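Local coordinates for vinylacetyl-CoA Delta-isomerase (Nitrosopumilus maritimus SCM1, PDB 6VJR), which catalyses the dehydration of 4-hydroxybutyryl-CoA as an oxygen-tolerant archaeal enzyme that carries FAD and a [4Fe-4S] cluster, at the interface of chains A and B and the interface of chains A and C. Sequence-based numbering; all coordinates share one arbitrary frame. Chains: chain A/B/C, Vinylacetyl-CoA Delta-isomerase.

Contact 1: the interface of chains A and B. Residues chain A 20-24, 230; chain B 392-393, 395-396.
The phenyl ring of A:Phe22 meets B:Ser393 through its rim carbon CD1, 3.6 Å from the serine CB. The motif is a beta-hairpin turn docked on a helix N-terminus, part of a two-fold interface in this HpaB-family enzyme. One ring face carries A:Leu21 CD1, offset toward the rim, and A:Arg230 NE lies in the ring plane at the edge. CE1 of A:Phe22 stands 3.5 Å above the guanidinium plane of A:Arg230, over its centre, so the ring's edge meets the guanidinium face; the methylenes of A:Arg230 then run against B:Ser393. A:Phe22 and A:Gly23, both with positive phi, form the turn between strands 19-21 and 24-25 and present their backbone N-H groups to the carboxylate of B:Asp396. A:Phe22 N donates a bent hydrogen bond to OD2 of B:Asp396 at 2.9 Å, on the syn side and 16° out of the carboxylate plane. The straighter bond is that of A:Gly23 N, which reaches OD1 of B:Asp396 at 2.8 Å from well above that plane, 54° out of it. B:Ser393 caps helix 394-397: its OG, in the crowded position between backbone N and carbonyl carbon (chi1 82°), accepts from B:Asp396 N at 3.1 Å. The same hydroxyl donates to B:Asp396 OD2 at 2.6 Å, arriving on the face that A:Phe22 N also uses. Two donors thus grip OD2, and with the bond at OD1 they should hold the carboxylate against rotation; they would also be expected to favour its charged form. Alongside, B:Lys395 lays its chain over the turn, CB 3.5 Å from the carbonyl carbon C of A:Phe22 and CD near the carbonyl O.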
# COMPACT_ATOMS: atom_id res chain seq x y z
N TYR A 20 -27.94 -4.10 31.60
CA TYR A 20 -28.24 -5.42 31.05
C TYR A 20 -27.01 -5.98 30.35
O TYR A 20 -26.44 -5.30 29.50
CB TYR A 20 -29.41 -5.35 30.07
CG TYR A 20 -30.72 -5.13 30.78
CD1 TYR A 20 -31.30 -6.12 31.56
CD2 TYR A 20 -31.37 -3.92 30.70
CE1 TYR A 20 -32.49 -5.91 32.24
CE2 TYR A 20 -32.57 -3.72 31.34
CZ TYR A 20 -33.14 -4.71 32.12
OH TYR A 20 -34.29 -4.52 32.85
N LEU A 21 -26.63 -7.22 30.72
CA LEU A 21 -25.56 -7.96 30.04
C LEU A 21 -25.96 -9.42 29.98
O LEU A 21 -26.20 -10.04 31.01
CB LEU A 21 -24.25 -7.75 30.81
CG LEU A 21 -23.05 -8.59 30.36
CD1 LEU A 21 -22.77 -8.48 28.88
CD2 LEU A 21 -21.86 -8.13 31.16
N PHE A 22 -26.06 -9.96 28.75
CA PHE A 22 -26.45 -11.34 28.54
C PHE A 22 -27.81 -11.64 29.17
O PHE A 22 -28.05 -12.77 29.67
CB PHE A 22 -25.40 -12.31 29.09
CG PHE A 22 -24.05 -12.21 28.42
CD1 PHE A 22 -23.93 -12.20 27.03
CD2 PHE A 22 -22.89 -12.19 29.19
CE1 PHE A 22 -22.68 -12.13 26.44
CE2 PHE A 22 -21.64 -12.08 28.59
CZ PHE A 22 -21.55 -12.02 27.21
N GLY A 23 -28.72 -10.67 29.06
CA GLY A 23 -30.10 -10.85 29.47
C GLY A 23 -30.30 -10.85 30.99
O GLY A 23 -31.34 -11.32 31.44
N GLU A 24 -29.32 -10.34 31.74
CA GLU A 24 -29.43 -10.28 33.18
C GLU A 24 -29.06 -8.87 33.63
O GLU A 24 -28.24 -8.23 32.99
CB GLU A 24 -28.47 -11.27 33.82
CG GLU A 24 -28.74 -12.72 33.44
CD GLU A 24 -29.92 -13.38 34.12
OE1 GLU A 24 -30.21 -14.51 33.69
OE2 GLU A 24 -30.56 -12.78 35.03
N ARG A 230 -21.24 -6.66 23.45
CA ARG A 230 -20.34 -7.80 23.39
C ARG A 230 -19.00 -7.35 22.82
O ARG A 230 -18.91 -6.31 22.18
CB ARG A 230 -20.90 -8.91 22.51
CG ARG A 230 -22.10 -9.64 23.08
CD ARG A 230 -22.23 -11.02 22.51
NE ARG A 230 -21.22 -11.91 23.10
CZ ARG A 230 -21.40 -13.22 23.26
NH1 ARG A 230 -22.46 -13.84 22.73
NH2 ARG A 230 -20.46 -13.92 23.88
N PRO B 392 -25.09 -5.45 21.37
CA PRO B 392 -25.49 -6.33 22.47
C PRO B 392 -25.78 -7.76 22.05
O PRO B 392 -26.09 -8.03 20.88
CB PRO B 392 -26.73 -5.64 23.08
CG PRO B 392 -26.52 -4.20 22.66
CD PRO B 392 -25.98 -4.28 21.25
N SER B 393 -25.69 -8.65 23.04
CA SER B 393 -25.91 -10.09 22.84
C SER B 393 -27.34 -10.39 22.43
O SER B 393 -28.29 -9.65 22.71
CB SER B 393 -25.58 -10.78 24.15
OG SER B 393 -26.67 -10.73 25.06
N LYS B 395 -29.09 -12.60 23.89
CA LYS B 395 -29.84 -12.71 25.13
C LYS B 395 -30.46 -11.38 25.55
O LYS B 395 -31.57 -11.34 26.06
CB LYS B 395 -28.94 -13.28 26.23
CG LYS B 395 -28.71 -14.80 26.09
CD LYS B 395 -27.93 -15.41 27.25
CE LYS B 395 -27.88 -16.92 27.22
NZ LYS B 395 -27.23 -17.50 26.04
N ASP B 396 -29.77 -10.27 25.25
CA ASP B 396 -30.34 -8.96 25.47
C ASP B 396 -31.46 -8.65 24.47
O ASP B 396 -32.49 -8.09 24.85
CB ASP B 396 -29.23 -7.93 25.51
CG ASP B 396 -28.32 -8.20 26.70
OD1 ASP B 396 -28.85 -8.12 27.87
OD2 ASP B 396 -27.12 -8.58 26.49

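Contact 2: the interface of chains A and C. Residues chain A 92-95, 247-248, 250, 302; chain C 473-474.
A knob-in-pocket contact marks this part of the two-fold A-C interface: C:Leu474, near the C-terminal end of helix 464-475, pushes its isobutyl tip into chain A of the HpaB-family fold, where helix 77-94 ends just ahead of the cluster-binding cysteines. Methyl CD1 of C:Leu474 touches A:Val302 CG1 at 3.7 Å and packs on A:Gly95, whose positive phi turns the chain off the helix. The other methyl, CD2, lies 3.7 Å from A:Phe250 CD2 at the ring's rim and close to the carbonyl O of A:Asn93. The side chains of A:Val302 and A:Phe250 come in roughly perpendicular to the leucine, whereas that of A:Asn247 runs parallel to it. With CG anti to the backbone N (chi1 -179°), the A:Asn247 amide reaches back to the helix end: ND2 donates to A:Thr94 O at 2.9 Å, nearly in the amide plane. Its OD1 accepts from A:Phe250 N at 3.1 Å, the donor standing above the carbonyl plane, and also meets water 3. An alanine in place of A:Asn247 would probably leave A:Thr94 O and A:Phe250 N without these mates, break the water 3 bridge to C:Leu474 and free the 247-250 loop to shift. Polar links across run through water: waters 2 and 3 each sit 2.8 Å from C:Leu474 O and lead to A:Ala248 N and A:Asn247 OD1, while water 1 joins A:Gln92 O to C:Asn473 OD1.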
# COMPACT_ATOMS: atom_id res chain seq x y z
N GLN A 92 0.76 2.28 26.77
CA GLN A 92 1.84 1.37 27.14
C GLN A 92 1.51 0.57 28.41
O GLN A 92 1.87 -0.59 28.51
CB GLN A 92 3.14 2.12 27.35
CG GLN A 92 3.75 2.71 26.09
CD GLN A 92 5.11 3.33 26.33
OE1 GLN A 92 5.58 3.46 27.47
NE2 GLN A 92 5.76 3.62 25.24
N ASN A 93 0.94 1.25 29.43
CA ASN A 93 0.71 0.66 30.72
C ASN A 93 -0.48 -0.29 30.78
O ASN A 93 -0.47 -1.19 31.63
CB ASN A 93 0.50 1.74 31.77
CG ASN A 93 1.72 2.56 32.06
OD1 ASN A 93 2.81 2.29 31.57
ND2 ASN A 93 1.54 3.53 32.95
N THR A 94 -1.45 -0.12 29.87
CA THR A 94 -2.69 -0.86 29.94
C THR A 94 -2.92 -1.73 28.72
O THR A 94 -3.61 -2.73 28.84
CB THR A 94 -3.89 0.04 30.16
OG1 THR A 94 -4.12 0.83 29.01
CG2 THR A 94 -3.81 0.87 31.43
N GLY A 95 -2.39 -1.31 27.58
CA GLY A 95 -2.63 -2.03 26.34
C GLY A 95 -4.08 -2.02 25.91
O GLY A 95 -4.51 -2.86 25.11
N ASN A 247 -4.54 -10.28 27.83
CA ASN A 247 -4.38 -9.20 28.78
C ASN A 247 -5.50 -9.34 29.80
O ASN A 247 -6.64 -8.92 29.57
CB ASN A 247 -4.48 -7.88 28.03
CG ASN A 247 -4.29 -6.65 28.88
OD1 ASN A 247 -4.40 -6.68 30.12
ND2 ASN A 247 -3.99 -5.55 28.20
N ALA A 248 -5.18 -9.97 30.93
CA ALA A 248 -6.24 -10.31 31.87
C ALA A 248 -6.63 -9.12 32.76
O ALA A 248 -7.76 -9.09 33.27
CB ALA A 248 -5.82 -11.47 32.71
N PHE A 250 -6.69 -5.72 32.01
CA PHE A 250 -7.22 -4.51 31.41
C PHE A 250 -8.02 -4.82 30.16
O PHE A 250 -7.63 -5.66 29.37
CB PHE A 250 -6.08 -3.55 31.05
CG PHE A 250 -5.19 -3.18 32.22
CD1 PHE A 250 -5.68 -2.36 33.22
CD2 PHE A 250 -3.87 -3.60 32.27
CE1 PHE A 250 -4.86 -1.96 34.26
CE2 PHE A 250 -3.06 -3.20 33.30
CZ PHE A 250 -3.54 -2.35 34.28
N VAL A 302 3.22 -1.94 22.73
CA VAL A 302 2.96 -3.24 23.36
C VAL A 302 2.98 -4.36 22.31
O VAL A 302 3.61 -5.38 22.52
CB VAL A 302 1.64 -3.22 24.16
CG1 VAL A 302 1.27 -4.61 24.65
CG2 VAL A 302 1.68 -2.23 25.31
N ASN C 473 4.76 -7.59 30.84
CA ASN C 473 3.94 -7.10 31.96
C ASN C 473 2.46 -7.41 31.75
O ASN C 473 1.82 -7.97 32.63
CB ASN C 473 4.13 -5.60 32.13
CG ASN C 473 3.22 -4.91 33.13
OD1 ASN C 473 2.50 -3.96 32.78
ND2 ASN C 473 3.29 -5.32 34.38
N LEU C 474 1.95 -7.07 30.56
CA LEU C 474 0.54 -7.24 30.28
C LEU C 474 0.16 -8.71 30.13
O LEU C 474 -0.95 -9.06 30.46
CB LEU C 474 0.12 -6.41 29.09
CG LEU C 474 0.18 -4.93 29.40
CD1 LEU C 474 0.03 -4.08 28.15
CD2 LEU C 474 -0.81 -4.49 30.48
O HOH W 1 2.94 -2.68 30.12
O HOH W 2 -2.57 -11.10 31.50
O HOH W 3 -2.78 -7.60 32.05

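Contact 1 and contact 2 lie about 26 Å apart, measured between the centres of their C-alpha atoms, and share chain A but no residue. The closest sequence tie is the segment that lends A:Arg230 to one and A:Asn247 to the other, with the 3-10 helix 234-238 in between. In both, the partner offers a short piece of its C-terminal half, helix 394-397 of chain B or helix 464-475 of chain C. Because each interface is two-fold, chain A returns the same elements to B and C. One subunit thus joins two neighbours, consistent with the deposited four-chain assembly.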